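Local coordinates for HPT domain (Escherichia coli, PDB 2A0B), which serves as the histidine-containing phosphotransfer domain of the sensor kinase ArcB, in the phosphorelay that activates the regulator ArcA for anaerobic repression, at residues Q79-Q84 with G98-E103; P15-Y20 with K116-K121; A34-M39 with G68-V73. One frame throughout, in Å; residues are numbered along the deposited sequence.

Overall arrangement
From the N terminus, helix 14-23 supplies the first half of contact 2, whose partner lies near the C-terminal end of helix 93-122, so this pair closes a loop around nearly the whole domain. Inside it, contact 3 joins helices 26-52 and 56-72; only after it has closed does contact 1 open, joining helix 76-85 to helix 93-122. No two loops cross. Contacts 1 and 2 share helix 93-122 but sit on opposite sides of the chain's centre, their own centres about 23 Å apart. Contact 3 links them: Glu37 forms a salt bridge with Lys116 of contact 2, and Ala70 packs against Gln79 of contact 1.

Contact 1: Q79-Q84 with G98-E103; sequences QQLGQQ and GEWIEE. With ZN (zinc ion), chain B.
Gln84 lies over one face of the Trp100 indole, and this is the tight part of the contact. Its CB stands 3.7 Å from the centroid of the six-membered ring of Trp100, 8° off the ring normal, a CH-pi contact almost straight above the face. CG is anti to the carbonyl carbon of Gln84, beside the backbone N, and the extended chain beyond it crosses the indole at about a right angle, bringing NE2 over the rim of the five-membered ring. Gln84 NE2 and Trp100 NE1 are 3.3 Å apart, but both are donors, so the pair is a van der Waals contact, with NE2 above the ring plane. The amide is tilted 44° from the ring, and its oxygen serves another partner: Gln80 NE2 gives Gln84 OE1 a weak hydrogen bond of 3.4 Å. Trp93 and Ile85 also touch the indole.

One turn further along helix 93-122 the contact is looser, with buried Leu81 against partly exposed Glu103 at the margin. Leu81 CD2 reaches the indole obliquely, 4.1 Å from Trp100 CD1, and lies 3.7 Å from Glu103 OE1, while Leu81 CD1 is near the zinc-bound OE2. The Glu103 chain is fully extended, and its OE2 binds the zinc ion at 2.1 Å. His77 and Glu107 also bind the ion. Leu81 thus packs against a carboxylate that the metal holds. The helix segments run antiparallel at 154°, their axes coming within 9.9 Å, a helix pair of the four-helix bundle typical of HPt domains, here carrying a zinc site.

Contact 2: P15-Y20 with K116-K121; sequences PMLEQY and KAWVAK
At one end of the HPt helical bundle, the short helix 14-23, near the N terminus, packs on the last turns of the long helix 93-122, and Trp118 makes the bridge to Leu17 and Glu18. The backbones stay well apart, 8.6 Å between Leu17 CA and Val119 CA, and the indole spans the gap. CG of Trp118 is anti to its own backbone nitrogen (chi1 -174°), which swings the benzene half of the indole out toward helix 14-23. There Leu17 CB meets the outer corner of the ring obliquely, 3.7 Å from Trp118 CZ3, while Leu17 CD1 sits over the rim of one face, 4.3 Å above the plane. Ile14, Leu21 and Leu12 pack round the same indole, making it the hub of a small apolar cluster. Val119, next in the chain, touches the indole edge with CG2 and also packs on Pro26 and Ile29 of helix 26-52. Glu18 lies on the exposed margin, its extended chain crossing the indole at about a right angle. Its carboxylate is nearly coplanar with the indole, 24° between the planes, and Glu18 CG approaches in the plane of the ring, at its edge, 3.8 Å from Trp118 CZ2.

Contact 3: A34-M39 with G68-V73; sequences AVFEKM and GAAGSV
The carbonyl oxygen of Ala69, a residue packed against Phe36, is gripped twice by Ser72. Ser72 OG donates to Ala69 O at 2.9 Å, meeting the C=O at 131° and tilted 19° from the carbonyl plane, and Ser72 N adds a weak bond. Ala69 and Ser72 lie toward the C-terminal end of helix 56-72, which also carries the phosphorylation site His64; here, inside the helical bundle of the HPt domain, that end faces helix 26-52.

The contact between the two helices is apolar and centres on the Phe36 side chain. Its CG stands anti to the backbone nitrogen (chi1 -179°), which sends the ring straight across the interface, and it is one side of the ring, CD1 and CE1, that does most of the touching. Phe36 CE1 comes within 3.6 Å of Ala70 N, so it also touches the helix backbone, obliquely. The small side chains of Ala69 and Ala70 are consistent with the close approach, 7.0 Å between Phe36 CA and Ala69 CA. Leu75, Leu78 and Val112 also pack on Phe36, so that one ring joins helix 26-52 to helices 56-72, 76-85 and 93-122. Replacing Phe36 by an alanine removes the ring and is likely to open a gap between the two helices, leaving Ala69, Ala70 and Val73 without their common partner. Around the ring the methyls sit progressively farther off: Ala69 CB is 4.0 Å from Phe36 CD1, Ala70 CB 4.1 Å from Phe36 CE1, and Val73 CG2 approaches obliquely, 4.4 Å from Phe36 CG.

Contact 1: Q79-Q84 with G98-E103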
loop_
_atom_site.group_PDB
_atom_site.type_symbol
_atom_site.label_atom_id
_atom_site.label_comp_id
_atom_site.label_asym_id
_atom_site.label_seq_id
_atom_site.Cartn_x
_atom_site.Cartn_y
_atom_site.Cartn_z
ATOM N N GLN A 79 1.873 2.519 1.895
ATOM C CA GLN A 79 1.107 3.658 2.464
ATOM C C GLN A 79 1.709 5.031 2.104
ATOM O O GLN A 79 0.947 5.911 1.701
ATOM C CB GLN A 79 1.116 3.482 4.001
ATOM C CG GLN A 79 0.181 4.502 4.678
ATOM C CD GLN A 79 0.357 4.447 6.180
ATOM O OE1 GLN A 79 -0.593 4.821 6.885
ATOM N NE2 GLN A 79 1.457 4.029 6.721
ATOM N N GLN A 80 3.029 5.050 2.107
ATOM C CA GLN A 80 3.732 6.306 1.751
ATOM C C GLN A 80 3.571 6.615 0.269
ATOM O O GLN A 80 3.307 7.789 -0.104
ATOM C CB GLN A 80 5.191 6.248 2.153
ATOM C CG GLN A 80 5.935 7.557 1.872
ATOM C CD GLN A 80 5.273 8.802 2.417
ATOM O OE1 GLN A 80 4.613 8.767 3.483
ATOM N NE2 GLN A 80 5.407 9.941 1.717
ATOM N N LEU A 81 3.578 5.575 -0.589
ATOM C CA LEU A 81 3.267 5.877 -2.013
ATOM C C LEU A 81 1.897 6.431 -2.250
ATOM O O LEU A 81 1.491 7.268 -3.030
ATOM C CB LEU A 81 3.397 4.611 -2.906
ATOM C CG LEU A 81 4.811 4.229 -3.282
ATOM C CD1 LEU A 81 4.724 2.932 -4.068
ATOM C CD2 LEU A 81 5.369 5.391 -4.098
ATOM N N GLY A 82 0.894 5.853 -1.455
ATOM C CA GLY A 82 -0.482 6.317 -1.619
ATOM C C GLY A 82 -0.555 7.738 -1.006
ATOM O O GLY A 82 -1.326 8.463 -1.646
ATOM N N GLN A 83 0.180 8.053 -0.009
ATOM C CA GLN A 83 0.193 9.428 0.522
ATOM C C GLN A 83 0.697 10.397 -0.565
ATOM O O GLN A 83 0.051 11.420 -0.813
ATOM C CB GLN A 83 1.040 9.496 1.772
ATOM C CG GLN A 83 1.327 10.918 2.230
ATOM C CD GLN A 83 0.087 11.608 2.738
ATOM O OE1 GLN A 83 -0.945 10.989 2.972
ATOM N NE2 GLN A 83 0.145 12.939 2.907
ATOM N N GLN A 84 1.801 9.980 -1.234
ATOM C CA GLN A 84 2.280 10.892 -2.315
ATOM C C GLN A 84 1.279 11.018 -3.419
ATOM O O GLN A 84 0.990 12.151 -3.888
ATOM C CB GLN A 84 3.604 10.312 -2.879
ATOM C CG GLN A 84 4.741 10.396 -1.899
ATOM C CD GLN A 84 5.917 9.482 -2.208
ATOM O OE1 GLN A 84 6.801 9.336 -1.375
ATOM N NE2 GLN A 84 5.956 8.752 -3.303
ATOM N N GLY A 98 2.607 9.529 -12.345
ATOM C CA GLY A 98 2.557 8.305 -13.171
ATOM C C GLY A 98 3.715 7.372 -12.728
ATOM O O GLY A 98 3.453 6.151 -12.845
ATOM N N GLU A 99 4.867 7.811 -12.327
ATOM C CA GLU A 99 5.973 6.989 -11.873
ATOM C C GLU A 99 5.547 6.294 -10.535
ATOM O O GLU A 99 5.773 5.088 -10.421
ATOM C CB GLU A 99 7.288 7.697 -11.648
ATOM C CG GLU A 99 8.451 6.736 -11.390
ATOM C CD GLU A 99 9.695 6.988 -12.216
ATOM O OE1 GLU A 99 9.645 7.744 -13.225
ATOM O OE2 GLU A 99 10.816 6.506 -11.901
ATOM N N TRP A 100 4.912 7.093 -9.663
ATOM C CA TRP A 100 4.517 6.397 -8.386
ATOM C C TRP A 100 3.455 5.401 -8.658
ATOM O O TRP A 100 3.521 4.332 -7.952
ATOM C CB TRP A 100 3.968 7.522 -7.490
ATOM C CG TRP A 100 4.984 8.493 -7.001
ATOM C CD1 TRP A 100 6.311 8.351 -6.813
ATOM C CD2 TRP A 100 4.703 9.873 -6.677
ATOM N NE1 TRP A 100 6.885 9.502 -6.338
ATOM C CE2 TRP A 100 5.893 10.458 -6.267
ATOM C CE3 TRP A 100 3.499 10.594 -6.662
ATOM C CZ2 TRP A 100 5.995 11.789 -5.836
ATOM C CZ3 TRP A 100 3.616 11.939 -6.272
ATOM C CH2 TRP A 100 4.815 12.494 -5.868
ATOM N N ILE A 101 2.532 5.548 -9.554
ATOM C CA ILE A 101 1.518 4.582 -9.923
ATOM C C ILE A 101 2.205 3.333 -10.431
ATOM O O ILE A 101 1.939 2.199 -10.112
ATOM C CB ILE A 101 0.445 5.137 -10.831
ATOM C CG1 ILE A 101 -0.349 6.230 -10.031
ATOM C CG2 ILE A 101 -0.371 4.032 -11.464
ATOM C CD1 ILE A 101 -1.335 6.954 -10.960
ATOM N N GLU A 102 3.125 3.511 -11.467
ATOM C CA GLU A 102 3.822 2.329 -11.962
ATOM C C GLU A 102 4.646 1.628 -10.912
ATOM O O GLU A 102 4.713 0.383 -10.929
ATOM C CB GLU A 102 4.797 2.873 -13.069
ATOM C CG GLU A 102 5.523 1.708 -13.726
ATOM C CD GLU A 102 4.709 0.710 -14.497
ATOM O OE1 GLU A 102 3.568 0.914 -14.978
ATOM O OE2 GLU A 102 5.264 -0.408 -14.617
ATOM N N GLU A 103 5.334 2.279 -10.013
ATOM C CA GLU A 103 6.099 1.747 -8.925
ATOM C C GLU A 103 5.164 0.854 -8.034
ATOM O O GLU A 103 5.490 -0.286 -7.768
ATOM C CB GLU A 103 6.676 2.843 -8.084
ATOM C CG GLU A 103 7.539 2.299 -6.985
ATOM C CD GLU A 103 8.061 3.374 -6.101
ATOM O OE1 GLU A 103 8.154 4.610 -6.471
ATOM O OE2 GLU A 103 8.473 3.111 -4.946
HETATM ZN ZN ZN B . 8.386 1.276 -3.978
#

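Contact 2: P15-Y20 with K116-K121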
loop_
_atom_site.group_PDB
_atom_site.type_symbol
_atom_site.label_atom_id
_atom_site.label_comp_id
_atom_site.label_asym_id
_atom_site.label_seq_id
_atom_site.Cartn_x
_atom_site.Cartn_y
_atom_site.Cartn_z
ATOM N N PRO A 15 7.069 -1.749 14.347
ATOM C CA PRO A 15 6.524 -1.417 15.694
ATOM C C PRO A 15 5.012 -1.678 15.702
ATOM O O PRO A 15 4.531 -2.270 16.710
ATOM C CB PRO A 15 6.817 0.050 15.883
ATOM C CG PRO A 15 8.165 0.175 15.151
ATOM C CD PRO A 15 7.878 -0.595 13.876
ATOM N N MET A 16 4.255 -1.262 14.730
ATOM C CA MET A 16 2.803 -1.445 14.698
ATOM C C MET A 16 2.503 -2.926 14.626
ATOM O O MET A 16 1.636 -3.506 15.329
ATOM C CB MET A 16 2.116 -0.674 13.567
ATOM C CG MET A 16 0.634 -1.015 13.370
ATOM S SD MET A 16 0.407 -2.424 12.277
ATOM C CE MET A 16 -1.249 -2.183 11.646
ATOM N N LEU A 17 3.186 -3.694 13.746
ATOM C CA LEU A 17 2.924 -5.104 13.601
ATOM C C LEU A 17 3.251 -5.872 14.889
ATOM O O LEU A 17 2.490 -6.833 15.145
ATOM C CB LEU A 17 3.751 -5.669 12.394
ATOM C CG LEU A 17 3.124 -5.153 11.098
ATOM C CD1 LEU A 17 4.222 -5.384 9.998
ATOM C CD2 LEU A 17 1.876 -5.874 10.633
ATOM N N GLU A 18 4.304 -5.510 15.587
ATOM C CA GLU A 18 4.672 -6.262 16.785
ATOM C C GLU A 18 3.577 -5.971 17.859
ATOM O O GLU A 18 3.216 -6.967 18.526
ATOM C CB GLU A 18 6.042 -5.885 17.282
ATOM C CG GLU A 18 7.054 -6.617 16.370
ATOM C CD GLU A 18 8.487 -6.557 16.840
ATOM O OE1 GLU A 18 8.830 -5.934 17.861
ATOM O OE2 GLU A 18 9.318 -7.213 16.147
ATOM N N GLN A 19 3.152 -4.718 17.891
ATOM C CA GLN A 19 2.095 -4.432 18.908
ATOM C C GLN A 19 0.856 -5.194 18.494
ATOM O O GLN A 19 0.134 -5.821 19.359
ATOM C CB GLN A 19 1.840 -2.934 18.904
ATOM C CG GLN A 19 0.735 -2.512 19.894
ATOM C CD GLN A 19 0.435 -1.031 19.773
ATOM O OE1 GLN A 19 0.861 -0.266 20.640
ATOM N NE2 GLN A 19 -0.298 -0.579 18.789
ATOM N N TYR A 20 0.451 -5.224 17.238
ATOM C CA TYR A 20 -0.687 -5.965 16.773
ATOM C C TYR A 20 -0.638 -7.439 17.085
ATOM O O TYR A 20 -1.679 -8.037 17.520
ATOM C CB TYR A 20 -0.889 -5.744 15.269
ATOM C CG TYR A 20 -1.825 -4.582 15.045
ATOM C CD1 TYR A 20 -1.709 -3.388 15.757
ATOM C CD2 TYR A 20 -2.828 -4.687 14.107
ATOM C CE1 TYR A 20 -2.569 -2.321 15.547
ATOM C CE2 TYR A 20 -3.695 -3.629 13.877
ATOM C CZ TYR A 20 -3.558 -2.454 14.604
ATOM O OH TYR A 20 -4.459 -1.431 14.340
ATOM N N LYS A 116 4.050 -11.417 4.436
ATOM C CA LYS A 116 3.675 -12.826 4.763
ATOM C C LYS A 116 4.831 -13.518 5.421
ATOM O O LYS A 116 4.732 -14.246 6.417
ATOM C CB LYS A 116 3.228 -13.615 3.560
ATOM C CG LYS A 116 1.834 -13.302 3.098
ATOM C CD LYS A 116 1.434 -13.981 1.825
ATOM C CE LYS A 116 0.002 -13.750 1.415
ATOM N NZ LYS A 116 -0.291 -14.345 0.070
ATOM N N ALA A 117 6.063 -13.356 4.885
ATOM C CA ALA A 117 7.212 -14.007 5.457
ATOM C C ALA A 117 7.533 -13.542 6.846
ATOM O O ALA A 117 7.909 -14.315 7.717
ATOM C CB ALA A 117 8.392 -13.793 4.473
ATOM N N TRP A 118 7.377 -12.248 7.136
ATOM C CA TRP A 118 7.670 -11.663 8.423
ATOM C C TRP A 118 6.658 -12.232 9.453
ATOM O O TRP A 118 7.164 -12.556 10.539
ATOM C CB TRP A 118 7.508 -10.122 8.324
ATOM C CG TRP A 118 7.938 -9.481 9.612
ATOM C CD1 TRP A 118 9.180 -9.106 9.998
ATOM C CD2 TRP A 118 7.070 -9.217 10.744
ATOM N NE1 TRP A 118 9.169 -8.614 11.295
ATOM C CE2 TRP A 118 7.866 -8.677 11.742
ATOM C CE3 TRP A 118 5.693 -9.416 10.939
ATOM C CZ2 TRP A 118 7.378 -8.289 13.000
ATOM C CZ3 TRP A 118 5.186 -9.045 12.199
ATOM C CH2 TRP A 118 6.015 -8.485 13.149
ATOM N N VAL A 119 5.427 -12.350 9.021
ATOM C CA VAL A 119 4.435 -12.825 10.018
ATOM C C VAL A 119 4.720 -14.301 10.323
ATOM O O VAL A 119 4.595 -14.717 11.509
ATOM C CB VAL A 119 3.001 -12.682 9.547
ATOM C CG1 VAL A 119 2.005 -13.301 10.560
ATOM C CG2 VAL A 119 2.531 -11.249 9.365
ATOM N N ALA A 120 5.102 -15.038 9.301
ATOM C CA ALA A 120 5.467 -16.454 9.488
ATOM C C ALA A 120 6.622 -16.608 10.453
ATOM O O ALA A 120 6.577 -17.493 11.339
ATOM C CB ALA A 120 5.827 -17.110 8.165
ATOM N N LYS A 121 7.657 -15.799 10.403
ATOM C CA LYS A 121 8.814 -15.855 11.262
ATOM C C LYS A 121 8.569 -15.330 12.671
ATOM O O LYS A 121 9.117 -15.839 13.658
ATOM C CB LYS A 121 9.964 -15.073 10.624
ATOM C CG LYS A 121 11.233 -15.009 11.454
ATOM C CD LYS A 121 12.483 -15.068 10.575
ATOM C CE LYS A 121 13.576 -15.867 11.277
ATOM N NZ LYS A 121 13.775 -17.186 10.598
#

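Contact 3: A34-M39 with G68-V73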
loop_
_atom_site.group_PDB
_atom_site.type_symbol
_atom_site.label_atom_id
_atom_site.label_comp_id
_atom_site.label_asym_id
_atom_site.label_seq_id
_atom_site.Cartn_x
_atom_site.Cartn_y
_atom_site.Cartn_z
ATOM N N ALA A 34 -5.189 -11.121 3.221
ATOM C CA ALA A 34 -5.853 -11.845 2.163
ATOM C C ALA A 34 -6.879 -10.981 1.472
ATOM O O ALA A 34 -7.070 -11.002 0.254
ATOM C CB ALA A 34 -6.497 -13.129 2.705
ATOM N N VAL A 35 -7.595 -10.112 2.239
ATOM C CA VAL A 35 -8.529 -9.212 1.662
ATOM C C VAL A 35 -7.775 -8.101 0.833
ATOM O O VAL A 35 -8.235 -7.832 -0.264
ATOM C CB VAL A 35 -9.424 -8.480 2.703
ATOM C CG1 VAL A 35 -10.279 -7.399 2.084
ATOM C CG2 VAL A 35 -10.308 -9.600 3.279
ATOM N N PHE A 36 -6.694 -7.664 1.382
ATOM C CA PHE A 36 -5.883 -6.616 0.651
ATOM C C PHE A 36 -5.444 -7.210 -0.687
ATOM O O PHE A 36 -5.592 -6.482 -1.699
ATOM C CB PHE A 36 -4.714 -6.229 1.509
ATOM C CG PHE A 36 -3.820 -5.149 0.907
ATOM C CD1 PHE A 36 -4.163 -3.825 1.050
ATOM C CD2 PHE A 36 -2.665 -5.541 0.265
ATOM C CE1 PHE A 36 -3.294 -2.856 0.499
ATOM C CE2 PHE A 36 -1.827 -4.575 -0.313
ATOM C CZ PHE A 36 -2.141 -3.251 -0.164
ATOM N N GLU A 37 -4.922 -8.437 -0.648
ATOM C CA GLU A 37 -4.490 -9.003 -1.961
ATOM C C GLU A 37 -5.568 -9.146 -2.979
ATOM O O GLU A 37 -5.397 -9.070 -4.207
ATOM C CB GLU A 37 -3.953 -10.425 -1.732
ATOM C CG GLU A 37 -2.640 -10.587 -1.026
ATOM C CD GLU A 37 -2.335 -12.096 -1.081
ATOM O OE1 GLU A 37 -1.913 -12.564 -2.135
ATOM O OE2 GLU A 37 -2.627 -12.795 -0.112
ATOM N N LYS A 38 -6.849 -9.442 -2.584
ATOM C CA LYS A 38 -7.899 -9.564 -3.560
ATOM C C LYS A 38 -8.381 -8.218 -4.107
ATOM O O LYS A 38 -8.948 -8.222 -5.183
ATOM C CB LYS A 38 -9.075 -10.390 -3.024
ATOM C CG LYS A 38 -10.280 -9.738 -2.434
ATOM C CD LYS A 38 -11.419 -10.763 -2.288
ATOM C CE LYS A 38 -11.721 -11.023 -0.822
ATOM N NZ LYS A 38 -12.800 -12.066 -0.732
ATOM N N MET A 39 -8.185 -7.137 -3.308
ATOM C CA MET A 39 -8.719 -5.871 -3.780
ATOM C C MET A 39 -7.691 -5.044 -4.594
ATOM O O MET A 39 -8.115 -4.250 -5.429
ATOM C CB MET A 39 -9.120 -4.969 -2.606
ATOM C CG MET A 39 -10.156 -5.663 -1.683
ATOM S SD MET A 39 -11.669 -6.161 -2.487
ATOM C CE MET A 39 -12.336 -4.640 -3.055
ATOM N N GLY A 68 -5.080 4.159 2.953
ATOM C CA GLY A 68 -5.751 3.607 4.196
ATOM C C GLY A 68 -5.660 2.088 4.262
ATOM O O GLY A 68 -5.405 1.526 5.371
ATOM N N ALA A 69 -5.955 1.431 3.171
ATOM C CA ALA A 69 -5.938 -0.035 3.042
ATOM C C ALA A 69 -4.601 -0.574 3.428
ATOM O O ALA A 69 -4.379 -1.448 4.267
ATOM C CB ALA A 69 -6.404 -0.528 1.695
ATOM N N ALA A 70 -3.507 -0.029 2.767
ATOM C CA ALA A 70 -2.200 -0.502 3.150
ATOM C C ALA A 70 -1.728 -0.256 4.536
ATOM O O ALA A 70 -1.063 -1.045 5.194
ATOM C CB ALA A 70 -1.181 0.193 2.145
ATOM N N GLY A 71 -2.080 0.903 5.130
ATOM C CA GLY A 71 -1.699 1.301 6.477
ATOM C C GLY A 71 -2.428 0.350 7.481
ATOM O O GLY A 71 -1.792 0.058 8.503
ATOM N N SER A 72 -3.550 -0.151 7.099
ATOM C CA SER A 72 -4.310 -1.014 8.028
ATOM C C SER A 72 -3.592 -2.323 8.305
ATOM O O SER A 72 -3.830 -2.979 9.326
ATOM C CB SER A 72 -5.708 -1.214 7.490
ATOM O OG SER A 72 -5.883 -2.273 6.595
ATOM N N VAL A 73 -2.810 -2.808 7.322
ATOM C CA VAL A 73 -2.063 -4.045 7.455
ATOM C C VAL A 73 -0.559 -3.852 7.569
ATOM O O VAL A 73 0.190 -4.857 7.551
ATOM C CB VAL A 73 -2.424 -5.026 6.331
ATOM C CG1 VAL A 73 -3.877 -5.478 6.442
ATOM C CG2 VAL A 73 -2.178 -4.462 4.918
#